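Local structure of IPT/TIG domain-containing protein BACOVA_02650 (Bacteroides ovatus, 5E7H) at residues N154-I157 with D158-K161; C182-F185 with D186-L189; T222-D225 with F226-R229. The protein binds polysaccharide at the bacterial cell surface, probably capturing xyloglucan before its transport into the periplasm for degradation. All coordinates share one frame; numbering follows the deposited sequence.

In the fold
All three contacts fall in the xyloglucan-binding domain. Contact 3, the short helix 223-227 and its ends, is the hub. Its centre lies about 10 Å from that of contact 1, where Ile155 O and Tyr223 N, 2.9 Å apart, probably form a hydrogen bond. The centre of contact 2 lies about 14 Å away, and there Cys182 SG packs against Phe226 CE1 at 3.5 Å. Contacts 1 and 2 do not touch: their centres are about 17 Å apart and their nearest atoms about 9 Å. Contact 3 also holds one of the two protein ligands of a sodium ion, Leu227 O; the other comes from Asn230.

Contact 1 (N154-I157 with D158-K161); sequences NIPI and DDLK
The Asp159 carboxylate leans in from one side of the Pro156 ring, its OD2 above the CG-CD rim. OD2 of Asp159 is 3.4 Å from CD of Pro156, and the two side chains cross at a slant. CB of Asp159 also sits 3.5 Å from Pro156 O. The backbone beneath explains the meeting: Asp159 N donates to Pro156 O (2.9 Å), and Leu160 N donates to Ile157 O (3.0 Å). These successive i to i+3 bonds define a 3-10 turn leading into strand 160-168.

Apolar side chains fill the inner side. CG2 of Ile155 meets CD2 of Leu160 at 3.9 Å, the two side chains crossing at about a right angle; with chi1 of Ile155 at -57°, this methyl sits opposite the backbone N and reaches forward across the turn. CD1 of Ile157 comes to 4.4 Å from CD1 of Leu160, a looser touch. Tyr223 on helix 223-227 packs on Leu160, and Phe226 on Ile157.

The chemistry is thus split by side. Buried Ile157 and Leu160 face the domain, whereas the exposed carboxylates of Asp158 and Asp159 are likely to make the outer surface locally acidic, an effect perhaps tempered by Lys260, whose NZ bonds to Asp158 O.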
loop_
_atom_site.group_PDB
_atom_site.type_symbol
_atom_site.label_atom_id
_atom_site.label_comp_id
_atom_site.label_asym_id
_atom_site.label_seq_id
_atom_site.Cartn_x
_atom_site.Cartn_y
_atom_site.Cartn_z
ATOM N N ASN A 154 -11.680 20.642 3.096
ATOM C CA ASN A 154 -12.350 20.590 4.383
ATOM C C ASN A 154 -12.505 19.175 4.956
ATOM O O ASN A 154 -13.111 19.018 6.033
ATOM C CB ASN A 154 -13.710 21.289 4.321
ATOM C CG ASN A 154 -14.722 20.606 3.399
ATOM O OD1 ASN A 154 -14.515 19.519 2.895
ATOM N ND2 ASN A 154 -15.860 21.267 3.220
ATOM N N ILE A 155 -11.934 18.173 4.302
ATOM C CA ILE A 155 -11.965 16.832 4.883
ATOM C C ILE A 155 -11.065 16.751 6.116
ATOM O O ILE A 155 -9.895 17.099 6.065
ATOM C CB ILE A 155 -11.534 15.768 3.884
ATOM C CG1 ILE A 155 -12.403 15.807 2.625
ATOM C CG2 ILE A 155 -11.530 14.391 4.532
ATOM C CD1 ILE A 155 -13.891 15.581 2.873
ATOM N N PRO A 156 -11.595 16.287 7.250
ATOM C CA PRO A 156 -10.711 16.086 8.405
ATOM C C PRO A 156 -9.595 15.084 8.174
ATOM O O PRO A 156 -9.806 14.057 7.515
ATOM C CB PRO A 156 -11.657 15.554 9.477
ATOM C CG PRO A 156 -12.985 16.056 9.085
ATOM C CD PRO A 156 -12.996 15.997 7.586
ATOM N N ILE A 157 -8.412 15.379 8.706
ATOM C CA ILE A 157 -7.304 14.445 8.643
ATOM C C ILE A 157 -7.716 13.114 9.291
ATOM O O ILE A 157 -7.293 12.048 8.825
ATOM C CB ILE A 157 -6.045 15.038 9.328
ATOM C CG1 ILE A 157 -5.563 16.281 8.558
ATOM C CG2 ILE A 157 -4.954 13.985 9.503
ATOM C CD1 ILE A 157 -5.140 16.055 7.140
ATOM N N ASP A 158 -8.539 13.196 10.339
ATOM C CA ASP A 158 -9.072 12.002 11.014
ATOM C C ASP A 158 -9.840 11.068 10.082
ATOM O O ASP A 158 -10.024 9.885 10.411
ATOM C CB ASP A 158 -10.010 12.401 12.173
ATOM C CG ASP A 158 -9.264 12.871 13.410
ATOM O OD1 ASP A 158 -8.106 12.447 13.623
ATOM O OD2 ASP A 158 -9.850 13.657 14.185
ATOM N N ASP A 159 -10.307 11.580 8.939
ATOM C CA ASP A 159 -11.087 10.772 7.990
ATOM C C ASP A 159 -10.238 10.233 6.825
ATOM O O ASP A 159 -10.793 9.678 5.870
ATOM C CB ASP A 159 -12.247 11.591 7.426
ATOM C CG ASP A 159 -13.291 11.942 8.473
ATOM O OD1 ASP A 159 -13.275 11.358 9.579
ATOM O OD2 ASP A 159 -14.132 12.808 8.165
ATOM N N LEU A 160 -8.910 10.400 6.900
ATOM C CA LEU A 160 -7.989 9.976 5.839
ATOM C C LEU A 160 -6.986 8.940 6.348
ATOM O O LEU A 160 -6.639 8.921 7.534
ATOM C CB LEU A 160 -7.232 11.196 5.277
ATOM C CG LEU A 160 -8.124 12.267 4.643
ATOM C CD1 LEU A 160 -7.290 13.488 4.279
ATOM C CD2 LEU A 160 -8.842 11.731 3.416
ATOM N N LYS A 161 -6.479 8.122 5.439
ATOM C CA LYS A 161 -5.414 7.185 5.766
ATOM C C LYS A 161 -4.318 7.220 4.726
ATOM O O LYS A 161 -4.546 7.553 3.555
ATOM C CB LYS A 161 -5.964 5.756 5.936
ATOM C CG LYS A 161 -6.747 5.216 4.794
ATOM C CD LYS A 161 -7.437 3.897 5.193
ATOM C CE LYS A 161 -8.198 3.357 4.024
ATOM N NZ LYS A 161 -8.860 2.053 4.359
#

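Contact 2 (C182-F185 with D186-L189); sequences CENF and DAAL. With ACT (acetate ion), chain G.
Asn184 to Ala188 form two overlapping type I turns, in which Ala187 N donates to Asn184 O (3.1 Å) and Ala188 N donates to Phe185 O (3.2 Å).

The side chain of Asn184 folds alongside this coil. Its CG lies opposite the backbone N (chi1 -173°), and that torsion carries the amide forward to Ala187, where ND2 comes to 3.5 Å from CB. The methyl of Ala187 therefore abuts the amide without any polar link. Ala188 turns its own methyl back toward the turn, with CB 3.5 Å from Phe185 O.

An acetate, probably from the crystallisation liquor, occupies the beginning of the coil. Asp186 N donates to its O at 3.0 Å, with an N-H...O angle of 159°, so the N-H of Asp186, which neither turn bond uses, is satisfied by the anion. The acetate methyl lies in the plane of the Phe185 ring, at its edge, 3.7 Å from CD2. Phe185 CB is near the same methyl, so one residue borders it with both backbone-proximal and ring carbons.

The whole turn is the loop of a beta-hairpin, joining strand 176-181 to its antiparallel neighbour, the outermost strand 189-192. Phe185 and Ala188 both pack on Gln178 and Ala180 of the former, while Asn184 touches Arg229 just beyond helix 223-227, and Ala187 touches Ala219.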
loop_
_atom_site.group_PDB
_atom_site.type_symbol
_atom_site.label_atom_id
_atom_site.label_comp_id
_atom_site.label_asym_id
_atom_site.label_seq_id
_atom_site.Cartn_x
_atom_site.Cartn_y
_atom_site.Cartn_z
ATOM N N CYS A 182 6.055 16.846 5.710
ATOM C CA CYS A 182 6.144 18.312 5.845
ATOM C C CYS A 182 7.158 18.780 6.884
ATOM O O CYS A 182 7.021 19.864 7.468
ATOM C CB CYS A 182 4.789 18.909 6.188
ATOM S SG CYS A 182 3.490 18.481 5.019
ATOM N N GLU A 183 8.174 17.960 7.102
ATOM C CA GLU A 183 9.211 18.205 8.098
ATOM C C GLU A 183 8.630 18.436 9.490
ATOM O O GLU A 183 9.269 19.055 10.342
ATOM C CB GLU A 183 10.108 19.386 7.677
ATOM C CG GLU A 183 10.963 19.033 6.471
ATOM C CD GLU A 183 12.119 19.980 6.246
ATOM O OE1 GLU A 183 12.509 20.696 7.192
ATOM O OE2 GLU A 183 12.638 20.001 5.110
ATOM N N ASN A 184 7.439 17.900 9.744
ATOM C CA ASN A 184 6.865 17.984 11.083
ATOM C C ASN A 184 7.200 16.716 11.838
ATOM O O ASN A 184 6.400 15.803 11.953
ATOM C CB ASN A 184 5.352 18.211 11.047
ATOM C CG ASN A 184 4.790 18.466 12.434
ATOM O OD1 ASN A 184 5.541 18.485 13.411
ATOM N ND2 ASN A 184 3.487 18.696 12.531
ATOM N N PHE A 185 8.416 16.642 12.364
ATOM C CA PHE A 185 8.854 15.390 12.965
ATOM C C PHE A 185 8.180 15.112 14.318
ATOM O O PHE A 185 8.087 13.950 14.742
ATOM C CB PHE A 185 10.376 15.390 13.087
ATOM C CG PHE A 185 11.058 15.366 11.751
ATOM C CD1 PHE A 185 11.158 14.194 11.031
ATOM C CD2 PHE A 185 11.552 16.539 11.200
ATOM C CE1 PHE A 185 11.776 14.184 9.783
ATOM C CE2 PHE A 185 12.153 16.534 9.958
ATOM C CZ PHE A 185 12.262 15.366 9.251
ATOM N N ASP A 186 7.681 16.156 14.964
ATOM C CA ASP A 186 6.901 15.985 16.171
ATOM C C ASP A 186 5.631 15.160 15.913
ATOM O O ASP A 186 5.136 14.482 16.811
ATOM C CB ASP A 186 6.534 17.356 16.741
ATOM C CG ASP A 186 6.179 17.303 18.208
ATOM O OD1 ASP A 186 6.925 16.657 18.978
ATOM O OD2 ASP A 186 5.158 17.910 18.594
ATOM N N ALA A 187 5.122 15.201 14.680
ATOM C CA ALA A 187 3.886 14.502 14.337
ATOM C C ALA A 187 4.131 13.165 13.653
ATOM O O ALA A 187 3.195 12.464 13.305
ATOM C CB ALA A 187 3.019 15.372 13.431
ATOM N N ALA A 188 5.392 12.805 13.462
ATOM C CA ALA A 188 5.708 11.612 12.683
ATOM C C ALA A 188 5.297 10.297 13.335
ATOM O O ALA A 188 5.148 10.209 14.552
ATOM C CB ALA A 188 7.185 11.585 12.397
ATOM N N LEU A 189 5.118 9.284 12.497
ATOM C CA LEU A 189 4.912 7.920 12.948
ATOM C C LEU A 189 6.278 7.337 13.222
ATOM O O LEU A 189 7.107 7.308 12.337
ATOM C CB LEU A 189 4.164 7.111 11.899
ATOM C CG LEU A 189 4.054 5.605 12.118
ATOM C CD1 LEU A 189 3.268 5.340 13.393
ATOM C CD2 LEU A 189 3.405 4.937 10.915
HETATM C C ACT G . 9.595 18.978 14.576
HETATM O O ACT G . 8.338 19.084 14.611
HETATM O OXT ACT G . 10.234 18.572 15.578
HETATM C CH3 ACT G . 10.344 19.329 13.320
#

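Contact 3 (T222-D225 with F226-R229); sequences TYQD and FLNR. With NA (sodium ion), chain J; FMT (formic acid), chain B.
Leu227 reaches back over one face of the Tyr223 ring while its carbonyl oxygen, at the end of the helix, binds a sodium ion at 2.9 Å, a long distance for sodium. Asn230 OD1 is the other protein ligand. Over the ring, CG of Leu227 stands 4.2 Å from the centroid, a CH-pi contact over the face, displaced toward the rim; CD1 of Leu227 rests beside CE2 of Tyr223. Phe226 meets the same tyrosine differently: its CD2 is 3.7 Å from Tyr223 CE1, with the ring planes at 31°. Tyr223 can serve both because its CG lies opposite the backbone N (chi1 -170°), and its OH is fixed by a hydrogen bond to Val146 O. With an alanine here, Leu227 and Phe226 would probably lose the ring they share, and Val146 O would be left without its phenol partner.

A capping box closes the first turn: Thr222 N donates to Asp225 OD2 (3.2 Å), and Asp225 N returns a weak bond to Thr222 OG1 (3.3 Å). The other carboxylate oxygen, Asp225 OD1, accepts from a water that in turn accepts from Asn228 ND2, tying the start of the helix to its end. Gln224 and Asn228 hold their amide planes 16° apart, with NE2 of Gln224 3.3 Å from OD1 of Asn228.

Helix 223-227 sits in the connection between strands 207-213 and 233-240. Phe226 meets Trp145 edge-to-face; Arg229 forms a salt bridge with Asp220, and the backbones of Tyr223 and Gln224 bond to Ile155 and Gly153 in the loop before strand 160-168.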
loop_
_atom_site.group_PDB
_atom_site.type_symbol
_atom_site.label_atom_id
_atom_site.label_comp_id
_atom_site.label_asym_id
_atom_site.label_seq_id
_atom_site.Cartn_x
_atom_site.Cartn_y
_atom_site.Cartn_z
ATOM N N THR A 222 -7.530 19.667 9.246
ATOM C CA THR A 222 -8.109 19.321 7.948
ATOM C C THR A 222 -7.044 19.195 6.869
ATOM O O THR A 222 -5.891 19.605 7.065
ATOM C CB THR A 222 -9.104 20.368 7.450
ATOM O OG1 THR A 222 -8.388 21.576 7.157
ATOM C CG2 THR A 222 -10.204 20.679 8.476
ATOM N N TYR A 223 -7.440 18.632 5.734
ATOM C CA TYR A 223 -6.531 18.431 4.631
ATOM C C TYR A 223 -5.984 19.788 4.154
ATOM O O TYR A 223 -4.785 19.893 3.874
ATOM C CB TYR A 223 -7.238 17.636 3.510
ATOM C CG TYR A 223 -6.325 17.183 2.433
ATOM C CD1 TYR A 223 -5.223 16.376 2.704
ATOM C CD2 TYR A 223 -6.540 17.581 1.137
ATOM C CE1 TYR A 223 -4.352 15.986 1.686
ATOM C CE2 TYR A 223 -5.689 17.192 0.113
ATOM C CZ TYR A 223 -4.600 16.412 0.385
ATOM O OH TYR A 223 -3.720 16.012 -0.611
ATOM N N GLN A 224 -6.817 20.822 4.098
ATOM C CA GLN A 224 -6.330 22.146 3.683
ATOM C C GLN A 224 -5.269 22.679 4.642
ATOM O O GLN A 224 -4.300 23.328 4.226
ATOM C CB GLN A 224 -7.472 23.150 3.583
ATOM C CG GLN A 224 -7.036 24.513 2.995
ATOM C CD GLN A 224 -6.505 24.362 1.585
ATOM O OE1 GLN A 224 -7.253 24.435 0.615
ATOM N NE2 GLN A 224 -5.193 24.172 1.463
ATOM N N ASP A 225 -5.446 22.447 5.936
ATOM C CA ASP A 225 -4.447 22.913 6.902
ATOM C C ASP A 225 -3.089 22.233 6.667
ATOM O O ASP A 225 -2.015 22.857 6.755
ATOM C CB ASP A 225 -4.921 22.640 8.330
ATOM C CG ASP A 225 -6.165 23.418 8.695
ATOM O OD1 ASP A 225 -6.307 24.598 8.299
ATOM O OD2 ASP A 225 -7.016 22.826 9.388
ATOM N N PHE A 226 -3.127 20.935 6.379
ATOM C CA PHE A 226 -1.956 20.152 6.043
ATOM C C PHE A 226 -1.287 20.713 4.789
ATOM O O PHE A 226 -0.067 20.942 4.768
ATOM C CB PHE A 226 -2.388 18.685 5.877
ATOM C CG PHE A 226 -1.410 17.800 5.137
ATOM C CD1 PHE A 226 -0.246 17.362 5.741
ATOM C CD2 PHE A 226 -1.694 17.380 3.845
ATOM C CE1 PHE A 226 0.641 16.510 5.041
ATOM C CE2 PHE A 226 -0.832 16.541 3.162
ATOM C CZ PHE A 226 0.332 16.113 3.762
ATOM N N LEU A 227 -2.076 20.971 3.752
ATOM C CA LEU A 227 -1.515 21.505 2.508
ATOM C C LEU A 227 -0.870 22.871 2.758
ATOM O O LEU A 227 0.148 23.195 2.139
ATOM C CB LEU A 227 -2.577 21.612 1.424
ATOM C CG LEU A 227 -3.131 20.279 0.889
ATOM C CD1 LEU A 227 -4.225 20.582 -0.139
ATOM C CD2 LEU A 227 -2.068 19.380 0.300
ATOM N N ASN A 228 -1.451 23.653 3.660
ATOM C CA ASN A 228 -0.936 24.987 3.929
ATOM C C ASN A 228 0.355 25.010 4.761
ATOM O O ASN A 228 0.855 26.088 5.042
ATOM C CB ASN A 228 -2.034 25.839 4.591
ATOM C CG ASN A 228 -3.052 26.323 3.587
ATOM O OD1 ASN A 228 -2.825 26.240 2.390
ATOM N ND2 ASN A 228 -4.184 26.818 4.061
ATOM N N ARG A 229 0.892 23.841 5.102
ATOM C CA ARG A 229 2.251 23.777 5.650
ATOM C C ARG A 229 3.259 24.104 4.560
ATOM O O ARG A 229 4.412 24.426 4.861
ATOM C CB ARG A 229 2.524 22.415 6.276
ATOM C CG ARG A 229 1.648 22.192 7.500
ATOM C CD ARG A 229 2.056 21.008 8.353
ATOM N NE ARG A 229 3.068 21.350 9.333
ATOM C CZ ARG A 229 2.870 21.525 10.638
ATOM N NH1 ARG A 229 1.675 21.389 11.219
ATOM N NH2 ARG A 229 3.905 21.820 11.375
HETATM NA NA NA J . 1.180 24.238 -0.372
HETATM C C FMT B . 3.379 23.466 14.055
HETATM O O1 FMT B . 2.664 22.457 14.302
HETATM O O2 FMT B . 4.459 23.316 13.417
HETATM O O HOH W 1 -4.936 26.666 6.894
#